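Local coordinates for DNA ligase (Aquifex aeolicus, PDB 3QWU), which probably joins nucleic acid ends in an ATP-dependent reaction that passes through a covalent enzyme-adenylate intermediate, at residues N85-K90 and D126-A131; G212-V217 and K229-Y234. All blocks are in the same frame, centred on the assembly; numbering follows the deposited sequence.

Coming from the N terminus, the chain runs through strand 75-80 and then strand 84-91, where contact 1 opens. The loop it closes holds strand 94-98 and helices 106-115 and 119-123, and it ends when strand 127-134 returns beside 84-91. Contact 2 opens only after that, at the end of helix 195-210, and closes a much shorter loop, the turn of the hairpin made by strands 215-220 and 227-231. The two are thus in series, neither nesting nor crossing. They belong to different sheets, with nearest atoms about 10 Å apart, yet both touch the adenosine: Asn85 reaches its ribose, Val217 its base and Lys229 its 5' end.

Contact 1 (N85-K90 and D126-A131); sequences NTRIFK and DLVICA. With ADN (adenosine), chain C.
In the antiparallel sheet beside the adenosine pocket, Thr86 and Ile88 pair with Ala131 and Ile129 through four backbone bonds. Thr86 N donates to Ala131 O at 2.8 Å, and Ile129 N to Ile88 O at 2.8 Å; the two return bonds complete the hydrogen-bonded pairs. Ile88 and Ile129 meet on one face at their branch points, CB to CB 4.2 Å, and Thr86 CG2 lies 4.0 Å from Ala131 CB. Leu121 of helix 119-123 packs on Ile129 there. The sheet is part of the nucleotidyltransferase domain expected of this ligase family, and its pocket end carries Asn85. Asn85 holds CG anti to its backbone N (chi1 -179°), which carries the amide to the ribose: ND2 donates to O2' of the adenosine at 3.0 Å and, weakly, to O3'. An alanine here would probably leave the ribose hydroxyls without this shared donor and the sugar freer to shift. On the opposite face Arg87 CG passes Cys130 SG at 4.1 Å, while its guanidinium group turns away to the backbone oxygens of Ser99, Gly42 and Trp52. Toward the far end a water bridges the strands, accepting from Lys90 N and donating to Leu127 O at 2.6 Å.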
loop_
_atom_site.group_PDB
_atom_site.type_symbol
_atom_site.label_atom_id
_atom_site.label_comp_id
_atom_site.label_asym_id
_atom_site.label_seq_id
_atom_site.Cartn_x
_atom_site.Cartn_y
_atom_site.Cartn_z
ATOM N N ASN A 85 5.448 2.323 23.862
ATOM C CA ASN A 85 4.875 1.622 24.969
ATOM C C ASN A 85 5.965 1.013 25.835
ATOM O O ASN A 85 6.960 0.434 25.330
ATOM C CB ASN A 85 4.025 0.506 24.386
ATOM C CG ASN A 85 3.352 -0.298 25.417
ATOM O OD1 ASN A 85 3.968 -1.157 26.062
ATOM N ND2 ASN A 85 2.056 -0.102 25.537
ATOM N N THR A 86 5.777 1.127 27.148
ATOM C CA THR A 86 6.678 0.483 28.052
ATOM C C THR A 86 5.966 -0.163 29.210
ATOM O O THR A 86 4.909 0.309 29.664
ATOM C CB THR A 86 7.743 1.441 28.582
ATOM O OG1 THR A 86 8.881 0.646 28.964
ATOM C CG2 THR A 86 7.236 2.215 29.789
ATOM N N ARG A 87 6.558 -1.261 29.662
ATOM C CA ARG A 87 6.042 -2.040 30.781
ATOM C C ARG A 87 7.184 -2.145 31.800
ATOM O O ARG A 87 8.279 -2.586 31.461
ATOM C CB ARG A 87 5.607 -3.404 30.282
ATOM C CG ARG A 87 4.139 -3.455 29.765
ATOM C CD ARG A 87 3.881 -4.826 29.123
ATOM N NE ARG A 87 4.846 -4.998 28.036
ATOM C CZ ARG A 87 5.294 -6.162 27.596
ATOM N NH1 ARG A 87 4.840 -7.298 28.108
ATOM N NH2 ARG A 87 6.179 -6.201 26.610
ATOM N N ILE A 88 6.966 -1.645 33.005
ATOM C CA ILE A 88 8.040 -1.463 33.953
ATOM C C ILE A 88 7.738 -2.280 35.204
ATOM O O ILE A 88 6.625 -2.226 35.727
ATOM C CB ILE A 88 8.239 0.047 34.346
ATOM C CG1 ILE A 88 8.522 0.922 33.078
ATOM C CG2 ILE A 88 9.385 0.198 35.355
ATOM C CD1 ILE A 88 8.342 2.464 33.283
ATOM N N PHE A 89 8.747 -2.999 35.688
ATOM C CA PHE A 89 8.575 -3.866 36.863
ATOM C C PHE A 89 9.824 -4.039 37.709
ATOM O O PHE A 89 10.940 -3.777 37.262
ATOM C CB PHE A 89 8.102 -5.255 36.444
ATOM C CG PHE A 89 9.070 -5.989 35.588
ATOM C CD1 PHE A 89 9.068 -5.818 34.231
ATOM C CD2 PHE A 89 9.982 -6.859 36.147
ATOM C CE1 PHE A 89 9.965 -6.492 33.457
ATOM C CE2 PHE A 89 10.861 -7.545 35.376
ATOM C CZ PHE A 89 10.860 -7.362 34.032
ATOM N N LYS A 90 9.612 -4.581 38.915
ATOM C CA LYS A 90 10.687 -4.862 39.858
ATOM C C LYS A 90 11.075 -6.344 39.856
ATOM O O LYS A 90 10.212 -7.212 39.907
ATOM C CB LYS A 90 10.251 -4.411 41.255
ATOM C CG LYS A 90 11.419 -4.114 42.165
ATOM C CD LYS A 90 11.011 -3.791 43.590
ATOM C CE LYS A 90 12.294 -3.649 44.432
ATOM N NZ LYS A 90 12.056 -3.286 45.817
ATOM N N ASP A 126 4.218 -6.442 43.071
ATOM C CA ASP A 126 3.350 -7.099 42.081
ATOM C C ASP A 126 2.983 -6.207 40.836
ATOM O O ASP A 126 2.638 -6.710 39.757
ATOM C CB ASP A 126 2.062 -7.610 42.789
ATOM C CG ASP A 126 1.320 -6.489 43.617
ATOM O OD1 ASP A 126 1.945 -5.828 44.534
ATOM O OD2 ASP A 126 0.106 -6.287 43.349
ATOM N N LEU A 127 3.048 -4.893 41.000
ATOM C CA LEU A 127 2.615 -3.982 39.939
ATOM C C LEU A 127 3.557 -3.977 38.699
ATOM O O LEU A 127 4.815 -4.118 38.772
ATOM C CB LEU A 127 2.449 -2.576 40.500
ATOM C CG LEU A 127 1.314 -2.380 41.503
ATOM C CD1 LEU A 127 1.226 -0.912 41.871
ATOM C CD2 LEU A 127 -0.008 -2.912 40.992
ATOM N N VAL A 128 2.911 -3.886 37.542
ATOM C CA VAL A 128 3.597 -3.571 36.305
ATOM C C VAL A 128 3.045 -2.251 35.816
ATOM O O VAL A 128 1.805 -2.089 35.698
ATOM C CB VAL A 128 3.332 -4.597 35.238
ATOM C CG1 VAL A 128 4.136 -4.223 34.008
ATOM C CG2 VAL A 128 3.574 -6.078 35.787
ATOM N N ILE A 129 3.948 -1.285 35.571
ATOM C CA ILE A 129 3.492 0.055 35.215
ATOM C C ILE A 129 3.472 0.101 33.720
ATOM O O ILE A 129 4.478 -0.177 33.098
ATOM C CB ILE A 129 4.452 1.165 35.716
ATOM C CG1 ILE A 129 4.657 1.055 37.218
ATOM C CG2 ILE A 129 3.941 2.551 35.331
ATOM C CD1 ILE A 129 5.811 1.908 37.733
ATOM N N CYS A 130 2.326 0.455 33.151
ATOM C CA CYS A 130 2.183 0.609 31.718
ATOM C C CYS A 130 2.185 2.130 31.417
ATOM O O CYS A 130 1.297 2.863 31.850
ATOM C CB CYS A 130 0.886 -0.041 31.250
ATOM S SG CYS A 130 0.805 -1.806 31.536
ATOM N N ALA A 131 3.191 2.561 30.662
ATOM C CA ALA A 131 3.411 3.966 30.354
ATOM C C ALA A 131 3.910 4.162 28.932
ATOM O O ALA A 131 4.556 3.281 28.352
ATOM C CB ALA A 131 4.431 4.581 31.328
HETATM O "O5'" ADN C . -2.199 0.413 20.996
HETATM C "C5'" ADN C . -2.333 1.744 21.497
HETATM C "C4'" ADN C . -0.981 2.240 21.995
HETATM O "O4'" ADN C . -1.023 3.660 22.333
HETATM C "C3'" ADN C . -0.575 1.514 23.270
HETATM O "O3'" ADN C . 0.168 0.314 23.070
HETATM C "C2'" ADN C . 0.210 2.562 24.054
HETATM O "O2'" ADN C . 1.605 2.350 23.926
HETATM C "C1'" ADN C . -0.166 3.920 23.464
HETATM N N9 ADN C . -0.896 4.795 24.395
HETATM C C8 ADN C . -0.685 6.129 24.490
HETATM N N7 ADN C . -1.488 6.710 25.413
HETATM C C5 ADN C . -2.259 5.700 25.894
HETATM C C6 ADN C . -3.351 5.628 26.869
HETATM N N6 ADN C . -3.720 6.783 27.491
HETATM N N1 ADN C . -3.896 4.403 27.147
HETATM C C2 ADN C . -3.485 3.284 26.483
HETATM N N3 ADN C . -2.500 3.293 25.540
HETATM C C4 ADN C . -1.865 4.446 25.234
HETATM O O HOH W 1 6.916 -5.022 39.900
#

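Contact 2 (G212-V217 and K229-Y234); sequences GREGVV and KYITSY. With ADN (adenosine), chain C.
Val216 and Tyr230 are a hydrogen-bonded antiparallel pair of the hairpin formed by strands 215-220 and 227-231: Val216 N donates to Tyr230 O at 3.0 Å, and Tyr230 N answers to Val216 O. Two residues further along each segment, Thr232 N donates to Glu214 O at 2.9 Å in a nearly straight bond (173° at the hydrogen). The hydroxyl of Thr232 sits between two carbonyls, OG1 lying 2.9 Å from Arg213 O and farther from Glu214 O, with a single proton for the two. The same oxygen caps helix 233-242 by accepting from Ala235 N, so Thr232 ties that helix start to the turn before strand 215-220.

Two glycines allow a close approach. Gly215 CA comes within 3.3 Å of Tyr230 O, where a side chain would collide with that oxygen. Gly212, with positive phi in the Schellman motif that ends helix 195-210, lays its CA over one face of the Tyr234 ring, a CH-pi contact of 3.8 Å from Gly212 CA to the ring centroid.

Charged ends turn elsewhere: Glu214 forms a salt bridge with Lys80, and Arg213 another with Glu79.

Toward the nucleoside, Val217 CG2 lies over a face of the adenine, 3.6 Å from N1. Lys229 starts with CG between the backbone N and carbonyl carbon (chi1 61°), and its bent chain brings CE to 3.7 Å from the adenosine O5'. The Glu-Gly-Val-Val run that leads into strand 215-220 matches motif IV of covalent nucleotidyltransferases, and the strand bearing Lys229 probably corresponds to motif V, the hairpin that flanks the bound nucleotide in ligases.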
loop_
_atom_site.group_PDB
_atom_site.type_symbol
_atom_site.label_atom_id
_atom_site.label_comp_id
_atom_site.label_asym_id
_atom_site.label_seq_id
_atom_site.Cartn_x
_atom_site.Cartn_y
_atom_site.Cartn_z
ATOM N N GLY A 212 -2.524 19.469 17.773
ATOM C CA GLY A 212 -1.539 18.462 17.332
ATOM C C GLY A 212 -1.392 17.277 18.247
ATOM O O GLY A 212 -0.338 16.692 18.327
ATOM N N ARG A 213 -2.422 16.911 18.972
ATOM C CA ARG A 213 -2.332 15.726 19.836
ATOM C C ARG A 213 -2.736 14.489 19.066
ATOM O O ARG A 213 -3.331 14.594 17.980
ATOM C CB ARG A 213 -3.211 15.934 21.071
ATOM C CG ARG A 213 -2.457 16.853 22.038
ATOM C CD ARG A 213 -3.134 17.275 23.241
ATOM N NE ARG A 213 -2.286 18.310 23.822
ATOM C CZ ARG A 213 -1.661 18.243 24.990
ATOM N NH1 ARG A 213 -1.818 17.188 25.831
ATOM N NH2 ARG A 213 -0.910 19.276 25.341
ATOM N N GLU A 214 -2.361 13.324 19.558
ATOM C CA GLU A 214 -2.569 12.136 18.730
ATOM C C GLU A 214 -4.028 11.693 18.653
ATOM O O GLU A 214 -4.504 11.293 17.600
ATOM C CB GLU A 214 -1.712 10.972 19.169
ATOM C CG GLU A 214 -1.779 9.866 18.139
ATOM C CD GLU A 214 -0.833 8.734 18.462
ATOM O OE1 GLU A 214 -0.131 8.288 17.523
ATOM O OE2 GLU A 214 -0.769 8.312 19.644
ATOM N N GLY A 215 -4.754 11.824 19.756
ATOM C CA GLY A 215 -6.052 11.196 19.896
ATOM C C GLY A 215 -6.383 10.857 21.329
ATOM O O GLY A 215 -5.788 11.403 22.247
ATOM N N VAL A 216 -7.353 9.979 21.523
ATOM C CA VAL A 216 -7.716 9.522 22.847
ATOM C C VAL A 216 -7.864 8.022 22.862
ATOM O O VAL A 216 -8.034 7.389 21.805
ATOM C CB VAL A 216 -9.057 10.187 23.299
ATOM C CG1 VAL A 216 -8.922 11.699 23.270
ATOM C CG2 VAL A 216 -10.235 9.707 22.390
ATOM N N VAL A 217 -7.799 7.451 24.074
ATOM C CA VAL A 217 -8.232 6.058 24.337
ATOM C C VAL A 217 -9.455 6.028 25.215
ATOM O O VAL A 217 -9.489 6.662 26.237
ATOM C CB VAL A 217 -7.139 5.234 25.051
ATOM C CG1 VAL A 217 -7.555 3.765 25.176
ATOM C CG2 VAL A 217 -5.853 5.333 24.301
ATOM N N LYS A 229 -9.645 3.102 20.646
ATOM C CA LYS A 229 -8.893 4.334 20.416
ATOM C C LYS A 229 -9.367 5.050 19.150
ATOM O O LYS A 229 -9.869 4.416 18.196
ATOM C CB LYS A 229 -7.397 4.049 20.329
ATOM C CG LYS A 229 -6.974 3.113 19.187
ATOM C CD LYS A 229 -5.405 3.037 19.123
ATOM C CE LYS A 229 -4.877 1.645 18.757
ATOM N NZ LYS A 229 -4.999 1.232 17.332
ATOM N N TYR A 230 -9.207 6.358 19.147
ATOM C CA TYR A 230 -9.559 7.161 18.003
ATOM C C TYR A 230 -8.456 8.202 17.802
ATOM O O TYR A 230 -7.982 8.801 18.790
ATOM C CB TYR A 230 -10.922 7.796 18.229
ATOM C CG TYR A 230 -11.350 8.680 17.126
ATOM C CD1 TYR A 230 -11.100 10.057 17.163
ATOM C CD2 TYR A 230 -12.018 8.149 16.008
ATOM C CE1 TYR A 230 -11.519 10.901 16.091
ATOM C CE2 TYR A 230 -12.429 8.943 14.946
ATOM C CZ TYR A 230 -12.176 10.327 14.972
ATOM O OH TYR A 230 -12.573 11.093 13.881
ATOM N N ILE A 231 -8.046 8.384 16.525
ATOM C CA ILE A 231 -6.883 9.208 16.128
ATOM C C ILE A 231 -7.359 10.494 15.411
ATOM O O ILE A 231 -8.345 10.497 14.667
ATOM C CB ILE A 231 -5.936 8.375 15.217
ATOM C CG1 ILE A 231 -5.776 6.948 15.836
ATOM C CG2 ILE A 231 -4.535 9.037 14.974
ATOM C CD1 ILE A 231 -4.819 6.692 17.109
ATOM N N THR A 232 -6.674 11.594 15.662
ATOM C CA THR A 232 -6.981 12.845 14.975
ATOM C C THR A 232 -6.509 12.776 13.524
ATOM O O THR A 232 -5.630 11.987 13.171
ATOM C CB THR A 232 -6.311 14.021 15.655
ATOM O OG1 THR A 232 -4.873 13.831 15.662
ATOM C CG2 THR A 232 -6.863 14.190 17.120
ATOM N N SER A 233 -7.099 13.604 12.672
ATOM C CA SER A 233 -6.724 13.596 11.287
ATOM C C SER A 233 -5.326 14.134 11.171
ATOM O O SER A 233 -4.549 13.596 10.378
ATOM C CB SER A 233 -7.682 14.398 10.451
ATOM O OG SER A 233 -7.841 15.620 11.039
ATOM N N TYR A 234 -4.994 15.143 12.002
ATOM C CA TYR A 234 -3.613 15.629 12.069
ATOM C C TYR A 234 -2.587 14.516 12.286
ATOM O O TYR A 234 -1.576 14.421 11.569
ATOM C CB TYR A 234 -3.447 16.676 13.155
ATOM C CG TYR A 234 -1.997 17.011 13.492
ATOM C CD1 TYR A 234 -1.236 16.175 14.363
ATOM C CD2 TYR A 234 -1.381 18.159 12.962
ATOM C CE1 TYR A 234 0.064 16.485 14.676
ATOM C CE2 TYR A 234 -0.062 18.472 13.272
ATOM C CZ TYR A 234 0.640 17.646 14.117
ATOM O OH TYR A 234 1.937 17.958 14.444
HETATM O "O5'" ADN C . -2.199 0.413 20.996
HETATM C "C5'" ADN C . -2.333 1.744 21.497
HETATM C "C4'" ADN C . -0.981 2.240 21.995
HETATM O "O4'" ADN C . -1.023 3.660 22.333
HETATM C "C3'" ADN C . -0.575 1.514 23.270
HETATM O "O3'" ADN C . 0.168 0.314 23.070
HETATM C "C2'" ADN C . 0.210 2.562 24.054
HETATM O "O2'" ADN C . 1.605 2.350 23.926
HETATM C "C1'" ADN C . -0.166 3.920 23.464
HETATM N N9 ADN C . -0.896 4.795 24.395
HETATM C C8 ADN C . -0.685 6.129 24.490
HETATM N N7 ADN C . -1.488 6.710 25.413
HETATM C C5 ADN C . -2.259 5.700 25.894
HETATM C C6 ADN C . -3.351 5.628 26.869
HETATM N N6 ADN C . -3.720 6.783 27.491
HETATM N N1 ADN C . -3.896 4.403 27.147
HETATM C C2 ADN C . -3.485 3.284 26.483
HETATM N N3 ADN C . -2.500 3.293 25.540
HETATM C C4 ADN C . -1.865 4.446 25.234
#